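Long-range contacts in carbon monoxide dehydrogenase (Thermococcus sp. AM4, PDB 6T7J), which probably catalyses the oxidation of carbon monoxide to carbon dioxide, passing electrons to an acceptor such as ferredoxin, and is seen here without nickel in cluster C: residues G80-V85 and M583-V588; A278-S283 and I384-V389; Y293-V298 and E394-R399. All coordinates share one frame; numbering follows the deposited sequence.

Interaction 1. Residues G80-V85 and M583-V588; sequences GADTIV and MGSQKV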
ATOM      1  N   GLY A  80       1.500  13.462  15.946  1.00 48.87           N
ATOM      2  CA  GLY A  80       2.230  14.683  15.698  1.00 53.85           C
ATOM      3  C   GLY A  80       2.631  14.816  14.242  1.00 54.21           C
ATOM      4  O   GLY A  80       2.328  13.977  13.394  1.00 47.29           O
ATOM      5  N   ALA A  81       3.343  15.908  13.953  1.00 49.67           N
ATOM      6  CA  ALA A  81       3.755  16.174  12.579  1.00 50.83           C
ATOM      7  C   ALA A  81       4.795  15.166  12.105  1.00 51.21           C
ATOM      8  O   ALA A  81       4.770  14.741  10.941  1.00 51.98           O
ATOM      9  CB  ALA A  81       4.293  17.599  12.458  1.00 50.85           C
ATOM     10  N   ASP A  82       5.719  14.777  12.989  1.00 49.54           N
ATOM     11  CA  ASP A  82       6.736  13.792  12.626  1.00 48.71           C
ATOM     12  C   ASP A  82       6.091  12.495  12.157  1.00 49.35           C
ATOM     13  O   ASP A  82       6.444  11.954  11.100  1.00 53.81           O
ATOM     14  CB  ASP A  82       7.663  13.528  13.816  1.00 48.44           C
ATOM     15  CG  ASP A  82       8.263  14.800  14.392  1.00 56.91           C
ATOM     16  OD1 ASP A  82       8.296  15.828  13.682  1.00 53.82           O
ATOM     17  OD2 ASP A  82       8.706  14.769  15.561  1.00 59.32           O
ATOM     18  N   THR A  83       5.126  11.992  12.931  1.00 48.18           N
ATOM     19  CA  THR A  83       4.453  10.743  12.586  1.00 48.76           C
ATOM     20  C   THR A  83       3.755  10.845  11.236  1.00 46.76           C
ATOM     21  O   THR A  83       3.888   9.957  10.387  1.00 44.20           O
ATOM     22  CB  THR A  83       3.449  10.373  13.677  1.00 43.65           C
ATOM     23  OG1 THR A  83       4.151  10.026  14.877  1.00 50.00           O
ATOM     24  CG2 THR A  83       2.585   9.196  13.236  1.00 42.86           C
ATOM     25  N   ILE A  84       3.001  11.926  11.022  1.00 43.53           N
ATOM     26  CA  ILE A  84       2.204  12.048   9.806  1.00 43.41           C
ATOM     27  C   ILE A  84       3.102  12.164   8.580  1.00 46.19           C
ATOM     28  O   ILE A  84       2.866  11.508   7.554  1.00 48.91           O
ATOM     29  CB  ILE A  84       1.239  13.240   9.934  1.00 46.49           C
ATOM     30  CG1 ILE A  84       0.171  12.936  10.990  1.00 43.52           C
ATOM     31  CG2 ILE A  84       0.603  13.568   8.592  1.00 43.88           C
ATOM     32  CD1 ILE A  84      -0.522  14.158  11.541  1.00 38.95           C
ATOM     33  N   VAL A  85       4.153  12.984   8.670  1.00 48.56           N
ATOM     34  CA  VAL A  85       5.082  13.129   7.551  1.00 45.61           C
ATOM     35  C   VAL A  85       5.753  11.794   7.240  1.00 46.95           C
ATOM     36  O   VAL A  85       5.833  11.374   6.075  1.00 48.35           O
ATOM     37  CB  VAL A  85       6.120  14.224   7.856  1.00 49.32           C
ATOM     38  CG1 VAL A  85       7.275  14.147   6.873  1.00 42.58           C
ATOM     39  CG2 VAL A  85       5.471  15.596   7.821  1.00 47.46           C
ATOM     40  N   MET A 583       9.040  18.846   4.779  1.00 48.39           N
ATOM     41  CA  MET A 583       9.538  20.013   5.502  1.00 53.08           C
ATOM     42  C   MET A 583       8.611  20.464   6.625  1.00 49.00           C
ATOM     43  O   MET A 583       8.988  21.359   7.389  1.00 47.89           O
ATOM     44  CB  MET A 583       9.785  21.167   4.530  1.00 53.05           C
ATOM     45  CG  MET A 583      10.984  20.944   3.617  1.00 57.50           C
ATOM     46  SD  MET A 583      12.417  20.261   4.483  1.00 56.88           S
ATOM     47  CE  MET A 583      13.352  19.592   3.109  1.00 51.21           C
ATOM     48  N   GLY A 584       7.425  19.872   6.753  1.00 55.08           N
ATOM     49  CA  GLY A 584       6.574  20.167   7.891  1.00 52.62           C
ATOM     50  C   GLY A 584       7.057  19.583   9.202  1.00 52.73           C
ATOM     51  O   GLY A 584       6.462  19.874  10.245  1.00 48.72           O
ATOM     52  N   SER A 585       8.116  18.775   9.175  1.00 53.76           N
ATOM     53  CA  SER A 585       8.652  18.121  10.364  1.00 47.13           C
ATOM     54  C   SER A 585      10.159  18.312  10.389  1.00 53.08           C
ATOM     55  O   SER A 585      10.850  17.945   9.430  1.00 52.39           O
ATOM     56  CB  SER A 585       8.298  16.630  10.380  1.00 43.17           C
ATOM     57  OG  SER A 585       9.259  15.880  11.102  1.00 48.41           O
ATOM     58  N   GLN A 586      10.671  18.884  11.480  1.00 49.66           N
ATOM     59  CA  GLN A 586      12.114  19.042  11.616  1.00 52.58           C
ATOM     60  C   GLN A 586      12.792  17.702  11.873  1.00 44.51           C
ATOM     61  O   GLN A 586      13.880  17.437  11.347  1.00 47.65           O
ATOM     62  CB  GLN A 586      12.432  20.029  12.739  1.00 60.38           C
ATOM     63  CG  GLN A 586      12.585  21.473  12.285  1.00 67.83           C
ATOM     64  CD  GLN A 586      13.511  22.271  13.184  1.00 78.92           C
ATOM     65  OE1 GLN A 586      13.172  23.370  13.626  1.00 82.66           O
ATOM     66  NE2 GLN A 586      14.688  21.720  13.460  1.00 74.03           N
ATOM     67  N   LYS A 587      12.158  16.845  12.677  1.00 48.51           N
ATOM     68  CA  LYS A 587      12.752  15.557  13.020  1.00 52.34           C
ATOM     69  C   LYS A 587      12.923  14.683  11.781  1.00 54.48           C
ATOM     70  O   LYS A 587      13.997  14.115  11.554  1.00 57.81           O
ATOM     71  CB  LYS A 587      11.892  14.849  14.070  1.00 47.67           C
ATOM     72  CG  LYS A 587      12.521  13.590  14.651  1.00 53.90           C
ATOM     73  CD  LYS A 587      12.109  13.386  16.104  1.00 60.96           C
ATOM     74  CE  LYS A 587      12.830  12.199  16.730  1.00 70.46           C
ATOM     75  NZ  LYS A 587      14.311  12.385  16.777  1.00 61.57           N
ATOM     76  N   VAL A 588      11.875  14.574  10.964  1.00 50.58           N
ATOM     77  CA  VAL A 588      11.957  13.745   9.766  1.00 51.21           C
ATOM     78  C   VAL A 588      12.950  14.334   8.771  1.00 49.61           C
ATOM     79  O   VAL A 588      13.711  13.603   8.125  1.00 47.33           O
ATOM     80  CB  VAL A 588      10.559  13.571   9.142  1.00 50.54           C
ATOM     81  CG1 VAL A 588      10.655  12.903   7.777  1.00 45.41           C
ATOM     82  CG2 VAL A 588       9.670  12.760  10.071  1.00 53.09           C
TER

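Interaction 2. Residues A278-S283 and I384-V389; sequences AEIAMS and IAKEIV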
ATOM      1  N   ALA A 278       7.342  -2.880 -31.678  1.00 51.82           N
ATOM      2  CA  ALA A 278       8.366  -2.303 -32.542  1.00 53.75           C
ATOM      3  C   ALA A 278       8.793  -3.289 -33.622  1.00 58.03           C
ATOM      4  O   ALA A 278       8.893  -2.929 -34.802  1.00 56.85           O
ATOM      5  CB  ALA A 278       9.569  -1.860 -31.708  1.00 50.46           C
ATOM      6  N   GLU A 279       9.044  -4.546 -33.237  1.00 56.88           N
ATOM      7  CA  GLU A 279       9.470  -5.538 -34.218  1.00 58.61           C
ATOM      8  C   GLU A 279       8.389  -5.786 -35.263  1.00 56.01           C
ATOM      9  O   GLU A 279       8.686  -5.897 -36.458  1.00 55.33           O
ATOM     10  CB  GLU A 279       9.852  -6.839 -33.514  1.00 57.12           C
ATOM     11  CG  GLU A 279      11.252  -6.823 -32.923  1.00 58.57           C
ATOM     12  CD  GLU A 279      11.451  -7.885 -31.860  1.00 68.83           C
ATOM     13  OE1 GLU A 279      12.175  -7.616 -30.879  1.00 66.18           O
ATOM     14  OE2 GLU A 279      10.882  -8.989 -32.005  1.00 76.24           O
ATOM     15  N   ILE A 280       7.125  -5.860 -34.837  1.00 57.68           N
ATOM     16  CA  ILE A 280       6.038  -6.097 -35.781  1.00 58.04           C
ATOM     17  C   ILE A 280       5.877  -4.914 -36.724  1.00 58.42           C
ATOM     18  O   ILE A 280       5.736  -5.088 -37.940  1.00 61.16           O
ATOM     19  CB  ILE A 280       4.733  -6.399 -35.023  1.00 54.23           C
ATOM     20  CG1 ILE A 280       4.766  -7.818 -34.448  1.00 59.03           C
ATOM     21  CG2 ILE A 280       3.524  -6.208 -35.930  1.00 53.68           C
ATOM     22  CD1 ILE A 280       4.741  -8.907 -35.496  1.00 58.84           C
ATOM     23  N   ALA A 281       5.915  -3.690 -36.191  1.00 59.92           N
ATOM     24  CA  ALA A 281       5.637  -2.525 -37.021  1.00 59.12           C
ATOM     25  C   ALA A 281       6.790  -2.202 -37.962  1.00 63.02           C
ATOM     26  O   ALA A 281       6.559  -1.681 -39.059  1.00 63.11           O
ATOM     27  CB  ALA A 281       5.309  -1.325 -36.139  1.00 59.97           C
ATOM     28  N   MET A 282       8.028  -2.495 -37.568  1.00 63.25           N
ATOM     29  CA  MET A 282       9.145  -2.326 -38.488  1.00 65.97           C
ATOM     30  C   MET A 282       9.393  -3.565 -39.341  1.00 67.06           C
ATOM     31  O   MET A 282      10.340  -3.577 -40.135  1.00 67.77           O
ATOM     32  CB  MET A 282      10.418  -1.926 -37.726  1.00 64.08           C
ATOM     33  CG  MET A 282      11.180  -3.050 -37.049  1.00 65.63           C
ATOM     34  SD  MET A 282      12.498  -2.378 -36.005  1.00 81.43           S
ATOM     35  CE  MET A 282      13.672  -3.731 -36.003  1.00 69.06           C
ATOM     36  N   SER A 283       8.563  -4.596 -39.205  1.00 63.09           N
ATOM     37  CA  SER A 283       8.559  -5.676 -40.177  1.00 59.38           C
ATOM     38  C   SER A 283       8.053  -5.160 -41.522  1.00 61.90           C
ATOM     39  O   SER A 283       7.313  -4.177 -41.602  1.00 64.30           O
ATOM     40  CB  SER A 283       7.688  -6.836 -39.695  1.00 56.62           C
ATOM     41  OG  SER A 283       6.310  -6.525 -39.823  1.00 54.44           O
ATOM     42  N   ILE A 384      -1.691  -9.924 -31.477  1.00 58.00           N
ATOM     43  CA  ILE A 384      -2.165  -8.670 -30.897  1.00 59.58           C
ATOM     44  C   ILE A 384      -1.341  -7.497 -31.414  1.00 55.34           C
ATOM     45  O   ILE A 384      -1.880  -6.424 -31.719  1.00 59.36           O
ATOM     46  CB  ILE A 384      -2.137  -8.747 -29.358  1.00 56.29           C
ATOM     47  CG1 ILE A 384      -2.802 -10.035 -28.868  1.00 48.69           C
ATOM     48  CG2 ILE A 384      -2.819  -7.532 -28.749  1.00 60.00           C
ATOM     49  CD1 ILE A 384      -4.308 -10.001 -28.899  1.00 58.35           C
ATOM     50  N   ALA A 385      -0.022  -7.679 -31.523  1.00 51.74           N
ATOM     51  CA  ALA A 385       0.827  -6.608 -32.035  1.00 50.62           C
ATOM     52  C   ALA A 385       0.484  -6.273 -33.483  1.00 53.33           C
ATOM     53  O   ALA A 385       0.425  -5.093 -33.859  1.00 50.56           O
ATOM     54  CB  ALA A 385       2.298  -7.000 -31.903  1.00 50.40           C
ATOM     55  N   LYS A 386       0.259  -7.300 -34.310  1.00 56.70           N
ATOM     56  CA  LYS A 386      -0.167  -7.078 -35.689  1.00 58.57           C
ATOM     57  C   LYS A 386      -1.471  -6.296 -35.734  1.00 54.17           C
ATOM     58  O   LYS A 386      -1.604  -5.331 -36.494  1.00 49.87           O
ATOM     59  CB  LYS A 386      -0.329  -8.417 -36.408  1.00 55.27           C
ATOM     60  CG  LYS A 386       0.948  -9.006 -36.974  1.00 61.58           C
ATOM     61  CD  LYS A 386       0.619 -10.187 -37.878  1.00 66.53           C
ATOM     62  CE  LYS A 386       1.869 -10.847 -38.432  1.00 64.63           C
ATOM     63  NZ  LYS A 386       1.537 -11.751 -39.568  1.00 65.58           N
ATOM     64  N   GLU A 387      -2.449  -6.708 -34.925  1.00 53.47           N
ATOM     65  CA  GLU A 387      -3.736  -6.018 -34.891  1.00 60.00           C
ATOM     66  C   GLU A 387      -3.570  -4.548 -34.512  1.00 57.97           C
ATOM     67  O   GLU A 387      -4.172  -3.662 -35.133  1.00 54.29           O
ATOM     68  CB  GLU A 387      -4.664  -6.740 -33.914  1.00 55.05           C
ATOM     69  CG  GLU A 387      -5.972  -6.048 -33.610  1.00 56.89           C
ATOM     70  CD  GLU A 387      -6.683  -6.683 -32.425  1.00 67.42           C
ATOM     71  OE1 GLU A 387      -6.088  -7.578 -31.786  1.00 62.21           O
ATOM     72  OE2 GLU A 387      -7.833  -6.289 -32.134  1.00 69.27           O
ATOM     73  N   ILE A 388      -2.734  -4.273 -33.508  1.00 54.52           N
ATOM     74  CA  ILE A 388      -2.544  -2.903 -33.036  1.00 55.15           C
ATOM     75  C   ILE A 388      -1.890  -2.044 -34.117  1.00 52.86           C
ATOM     76  O   ILE A 388      -2.350  -0.930 -34.423  1.00 52.76           O
ATOM     77  CB  ILE A 388      -1.719  -2.910 -31.737  1.00 51.33           C
ATOM     78  CG1 ILE A 388      -2.576  -3.382 -30.560  1.00 47.30           C
ATOM     79  CG2 ILE A 388      -1.121  -1.545 -31.470  1.00 47.63           C
ATOM     80  CD1 ILE A 388      -1.772  -3.853 -29.368  1.00 48.35           C
ATOM     81  N   VAL A 389      -0.799  -2.546 -34.706  1.00 50.52           N
ATOM     82  CA  VAL A 389      -0.117  -1.798 -35.760  1.00 54.44           C
ATOM     83  C   VAL A 389      -1.051  -1.580 -36.943  1.00 54.62           C
ATOM     84  O   VAL A 389      -1.020  -0.526 -37.592  1.00 54.37           O
ATOM     85  CB  VAL A 389       1.177  -2.520 -36.180  1.00 51.07           C
ATOM     86  CG1 VAL A 389       1.870  -1.761 -37.295  1.00 52.78           C
ATOM     87  CG2 VAL A 389       2.111  -2.673 -34.990  1.00 54.99           C
TER

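Interaction 3. Residues Y293-V298 and E394-R399; sequences YGAKGV and ENYPNR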
ATOM      1  N   TYR A 293      -1.913   1.974 -47.586  1.00 66.30           N
ATOM      2  CA  TYR A 293      -2.760   3.013 -47.011  1.00 65.82           C
ATOM      3  C   TYR A 293      -2.275   4.428 -47.313  1.00 66.28           C
ATOM      4  O   TYR A 293      -2.824   5.387 -46.762  1.00 70.19           O
ATOM      5  CB  TYR A 293      -2.898   2.808 -45.501  1.00 63.97           C
ATOM      6  CG  TYR A 293      -4.091   1.955 -45.154  1.00 57.94           C
ATOM      7  CD1 TYR A 293      -5.356   2.514 -45.034  1.00 61.54           C
ATOM      8  CD2 TYR A 293      -3.961   0.585 -44.985  1.00 60.01           C
ATOM      9  CE1 TYR A 293      -6.456   1.734 -44.735  1.00 61.52           C
ATOM     10  CE2 TYR A 293      -5.053  -0.203 -44.685  1.00 58.08           C
ATOM     11  CZ  TYR A 293      -6.298   0.375 -44.563  1.00 63.48           C
ATOM     12  OH  TYR A 293      -7.388  -0.410 -44.264  1.00 66.33           O
ATOM     13  N   GLY A 294      -1.274   4.581 -48.173  1.00 66.67           N
ATOM     14  CA  GLY A 294      -0.848   5.890 -48.625  1.00 57.42           C
ATOM     15  C   GLY A 294       0.323   6.509 -47.896  1.00 56.69           C
ATOM     16  O   GLY A 294       0.526   7.721 -48.020  1.00 61.21           O
ATOM     17  N   ALA A 295       1.097   5.728 -47.148  1.00 61.12           N
ATOM     18  CA  ALA A 295       2.255   6.235 -46.428  1.00 61.70           C
ATOM     19  C   ALA A 295       3.528   5.602 -46.975  1.00 60.92           C
ATOM     20  O   ALA A 295       3.492   4.589 -47.678  1.00 56.85           O
ATOM     21  CB  ALA A 295       2.143   5.963 -44.921  1.00 58.42           C
ATOM     22  N   LYS A 296       4.665   6.216 -46.646  1.00 55.93           N
ATOM     23  CA  LYS A 296       5.949   5.654 -47.044  1.00 56.25           C
ATOM     24  C   LYS A 296       6.317   4.425 -46.224  1.00 60.47           C
ATOM     25  O   LYS A 296       7.094   3.588 -46.697  1.00 61.20           O
ATOM     26  CB  LYS A 296       7.046   6.713 -46.920  1.00 59.65           C
ATOM     27  CG  LYS A 296       6.836   7.925 -47.811  1.00 60.72           C
ATOM     28  CD  LYS A 296       8.111   8.740 -47.962  1.00 59.83           C
ATOM     29  CE  LYS A 296       7.886   9.941 -48.869  1.00 68.17           C
ATOM     30  NZ  LYS A 296       9.164  10.587 -49.275  1.00 79.86           N
ATOM     31  N   GLY A 297       5.779   4.299 -45.016  1.00 61.07           N
ATOM     32  CA  GLY A 297       6.100   3.172 -44.161  1.00 55.67           C
ATOM     33  C   GLY A 297       5.543   3.399 -42.769  1.00 59.40           C
ATOM     34  O   GLY A 297       4.604   4.175 -42.584  1.00 58.05           O
ATOM     35  N   VAL A 298       6.137   2.710 -41.795  1.00 60.20           N
ATOM     36  CA  VAL A 298       5.735   2.826 -40.397  1.00 56.35           C
ATOM     37  C   VAL A 298       6.958   3.175 -39.564  1.00 56.61           C
ATOM     38  O   VAL A 298       7.970   2.465 -39.604  1.00 56.75           O
ATOM     39  CB  VAL A 298       5.078   1.536 -39.871  1.00 60.29           C
ATOM     40  CG1 VAL A 298       4.704   1.700 -38.404  1.00 58.62           C
ATOM     41  CG2 VAL A 298       3.853   1.198 -40.689  1.00 56.71           C
ATOM     42  N   GLU A 394      -4.315   1.954 -40.342  1.00 60.47           N
ATOM     43  CA  GLU A 394      -5.618   2.269 -40.913  1.00 59.29           C
ATOM     44  C   GLU A 394      -6.117   3.630 -40.451  1.00 61.84           C
ATOM     45  O   GLU A 394      -6.929   4.255 -41.141  1.00 57.68           O
ATOM     46  CB  GLU A 394      -6.622   1.177 -40.552  1.00 58.58           C
ATOM     47  CG  GLU A 394      -6.336  -0.157 -41.221  1.00 56.44           C
ATOM     48  CD  GLU A 394      -6.776  -1.340 -40.384  1.00 57.01           C
ATOM     49  OE1 GLU A 394      -6.501  -2.489 -40.792  1.00 60.25           O
ATOM     50  OE2 GLU A 394      -7.393  -1.122 -39.320  1.00 52.64           O
ATOM     51  N   ASN A 395      -5.656   4.101 -39.290  1.00 58.43           N
ATOM     52  CA  ASN A 395      -5.987   5.456 -38.870  1.00 59.07           C
ATOM     53  C   ASN A 395      -5.154   6.514 -39.582  1.00 55.60           C
ATOM     54  O   ASN A 395      -5.536   7.689 -39.571  1.00 53.49           O
ATOM     55  CB  ASN A 395      -5.813   5.608 -37.358  1.00 56.36           C
ATOM     56  CG  ASN A 395      -6.485   6.857 -36.820  1.00 59.38           C
ATOM     57  OD1 ASN A 395      -7.520   7.288 -37.333  1.00 59.50           O
ATOM     58  ND2 ASN A 395      -5.898   7.447 -35.787  1.00 59.34           N
ATOM     59  N   TYR A 396      -4.022   6.126 -40.172  1.00 58.16           N
ATOM     60  CA  TYR A 396      -3.190   7.089 -40.900  1.00 59.90           C
ATOM     61  C   TYR A 396      -3.948   8.020 -41.849  1.00 61.34           C
ATOM     62  O   TYR A 396      -3.635   9.223 -41.855  1.00 55.66           O
ATOM     63  CB  TYR A 396      -2.085   6.355 -41.674  1.00 58.22           C
ATOM     64  CG  TYR A 396      -1.190   7.278 -42.480  1.00 56.78           C
ATOM     65  CD1 TYR A 396      -0.188   8.018 -41.864  1.00 59.60           C
ATOM     66  CD2 TYR A 396      -1.344   7.406 -43.857  1.00 58.91           C
ATOM     67  CE1 TYR A 396       0.635   8.862 -42.594  1.00 59.27           C
ATOM     68  CE2 TYR A 396      -0.526   8.248 -44.596  1.00 53.56           C
ATOM     69  CZ  TYR A 396       0.462   8.971 -43.957  1.00 58.70           C
ATOM     70  OH  TYR A 396       1.279   9.808 -44.683  1.00 56.69           O
ATOM     71  N   PRO A 397      -4.910   7.569 -42.664  1.00 60.03           N
ATOM     72  CA  PRO A 397      -5.608   8.518 -43.555  1.00 58.04           C
ATOM     73  C   PRO A 397      -6.362   9.623 -42.832  1.00 62.79           C
ATOM     74  O   PRO A 397      -6.730  10.617 -43.472  1.00 65.12           O
ATOM     75  CB  PRO A 397      -6.571   7.618 -44.342  1.00 55.19           C
ATOM     76  CG  PRO A 397      -5.932   6.287 -44.326  1.00 62.41           C
ATOM     77  CD  PRO A 397      -5.267   6.174 -42.985  1.00 61.00           C
ATOM     78  N   ASN A 398      -6.605   9.494 -41.530  1.00 59.21           N
ATOM     79  CA  ASN A 398      -7.376  10.478 -40.784  1.00 53.64           C
ATOM     80  C   ASN A 398      -6.515  11.583 -40.186  1.00 54.43           C
ATOM     81  O   ASN A 398      -7.039  12.422 -39.447  1.00 59.55           O
ATOM     82  CB  ASN A 398      -8.172   9.790 -39.674  1.00 53.43           C
ATOM     83  CG  ASN A 398      -9.213   8.836 -40.214  1.00 59.86           C
ATOM     84  OD1 ASN A 398      -9.924   9.152 -41.168  1.00 53.77           O
ATOM     85  ND2 ASN A 398      -9.307   7.656 -39.607  1.00 55.58           N
ATOM     86  N   ARG A 399      -5.225  11.605 -40.483  1.00 57.87           N
ATOM     87  CA  ARG A 399      -4.341  12.610 -39.902  1.00 58.54           C
ATOM     88  C   ARG A 399      -4.683  13.992 -40.441  1.00 57.49           C
ATOM     89  O   ARG A 399      -4.542  14.229 -41.648  1.00 59.29           O
ATOM     90  CB  ARG A 399      -2.882  12.282 -40.203  1.00 51.80           C
ATOM     91  CG  ARG A 399      -1.929  13.416 -39.861  1.00 55.54           C
ATOM     92  CD  ARG A 399      -0.549  13.176 -40.440  1.00 59.89           C
ATOM     93  NE  ARG A 399       0.068  11.974 -39.891  1.00 52.51           N
ATOM     94  CZ  ARG A 399       1.375  11.739 -39.898  1.00 52.43           C
ATOM     95  NH1 ARG A 399       1.849  10.616 -39.375  1.00 54.42           N
ATOM     96  NH2 ARG A 399       2.209  12.626 -40.425  1.00 49.86           N
TER

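Interaction 1. Residues G80-V85 and M583-V588
Ser585, the N-cap of helix 586-595, meets Asp82 in the first turn of helix 81-115. Ser585 OG donates a hydrogen bond of 2.8 Å to Asp82 OD1. It reaches that oxygen from above the carboxylate plane, 39° out of it. The same hydroxyl oxygen accepts from Val588 N at 2.9 Å, with an N-H...O angle of 165°. This second bond is the capping bond of helix 586-595. Ser585 OG lies anti to its own backbone N (chi1 153°), beside the carbonyl carbon. Both bonds together fix the rotation of the hydroxyl group. The starts of two helices therefore meet at one serine, and Asp82 reaches it from its own helix start. The N-terminal ends of the two helices would probably stabilise negative charge on this carboxylate.

The other carboxylate oxygen faces carbon. Asp82 OD2 is 3.5 Å from Lys587 CB, and the lysine chain crosses the aspartate side chain at about a right angle. The lysine amine leads away: Lys587 NZ is 6.2 Å from Asp82 OD2 and forms no salt bridge with it. One turn further along, Val85 CG1 packs on Val588 CG1 at 3.7 Å. The other methyl, Val588 CG2, sits 3.5 Å from Asp82 O. Ala81 CB touches Gly584 O at 3.8 Å. Pro212, at the start of helix 212-242, packs on both Asp82 and Val588. Gly584 is tied by its backbone to Leu51. Next to this contact, on the same helix, Ile84 touches the SF4 iron-sulphur cluster.

Interaction 2. Residues A278-S283 and I384-V389
Ile280 of helix 271-281 reaches into the face of helix 381-395 formed by Ala385, Lys386 and Val389. Its two branches divide the work. CG1 lies anti to the carbonyl carbon, beside the backbone N (chi1 -75°). From there Ile280 CG1 packs on Ala385 CB at 3.6 Å. CG2 is anti to the backbone N, and Ile280 CG2 sits 3.8 Å from Lys386 CA. The same methyl is 3.9 Å from Val389 CG2. The end of the longer branch, Ile280 CD1, comes within 4.1 Å of Lys386 CG, where the two side chains cross at about a right angle.

Val389 has CG1 anti to its backbone N (chi1 179°). This leaves both methyls turned to the first helix, and Ala281 CB meets Val389 CG1 and Val389 CG2 at 3.7 Å each. The lysine chain is extended beyond CG. Its CG lies against the isoleucine, and Lys386 NZ goes on to a salt bridge with Glu285. Met286 of helix 284-292 packs on Ile280 and Val389. Ala281 also rests on Val298 and Val300 of strand 297-303, which puts the helix pair against the parallel sheet.

No hydrogen bond joins the two segments. The contact holds by the fit of aliphatic branches, and its one charged group, the lysine amine, is paired with a residue of the neighbouring helix.

Interaction 3. Residues Y293-V298 and E394-R399
Tyr293 lies across the backbone of Glu394, and Ala295 sits on the ring of Tyr396. In the first pair, Glu394 CA stands over one face of the Tyr293 ring, 4.1 Å from its centroid and 17° off the normal. This is a CH-pi contact, offset toward the rim. The glutamate side chain continues under the phenol end: Glu394 CG is 3.4 Å from Tyr293 CZ and 3.2 Å from Tyr293 OH. Its carboxylate plane is turned 51° from the ring. Pro397 CG meets the ring at its edge, 3.9 Å from Tyr293 CD1.

In the second pair, Ala295 CB stands over a face of Tyr396, 3.7 Å from the ring centroid and 21° off the normal. Tyr293 O lies at the edge of that ring, 3.8 Å from Tyr396 CD2. Tyr396 CG is anti to its backbone N, beside the carbonyl carbon, and the ring lies against Ala295 and the Gly294 carbonyl.

Further out, Phe289 packs edge-to-face with the Tyr293 ring. Tyr396 CE1 lies over one face of the Arg399 guanidinium, 3.8 Å above its plane, and that group makes a salt bridge with Glu335. Asn398 ND2 donates an almost straight bond of 2.9 Å to Asn395 OD1, bracing the 3-10 turn.

Gly294, with positive phi, is the C-prime residue of a Schellman motif that ends helix 284-292. The chain then turns into strand 297-303, so the contact lies at the helix-to-strand turn of a beta-alpha-beta crossover in a Rossmann-like parallel sheet.

Overall arrangement
Interactions 2 and 3 have centres about 14 Å apart, share helix 381-395 and touch where Ala281 O meets Val298 CB. Along the chain their segments alternate: 278-283, 293-298, 384-389, 394-399. The first two belong to the link from strand 261-268 to 297-303. The shared helix follows that sheet's last strand, 372-373. Interaction 1 lies on the opposite side of the chain's centre, its centre about 50 and 55 Å from theirs. Its segments enclose both in sequence. It joins helix 81-115, whose first turn touches the SF4 cluster, to helix 586-595, before strand 604-606 of the second sheet. Two contacts thus pack one helix on the first sheet's crossover; the other ties the SF4 region to the second.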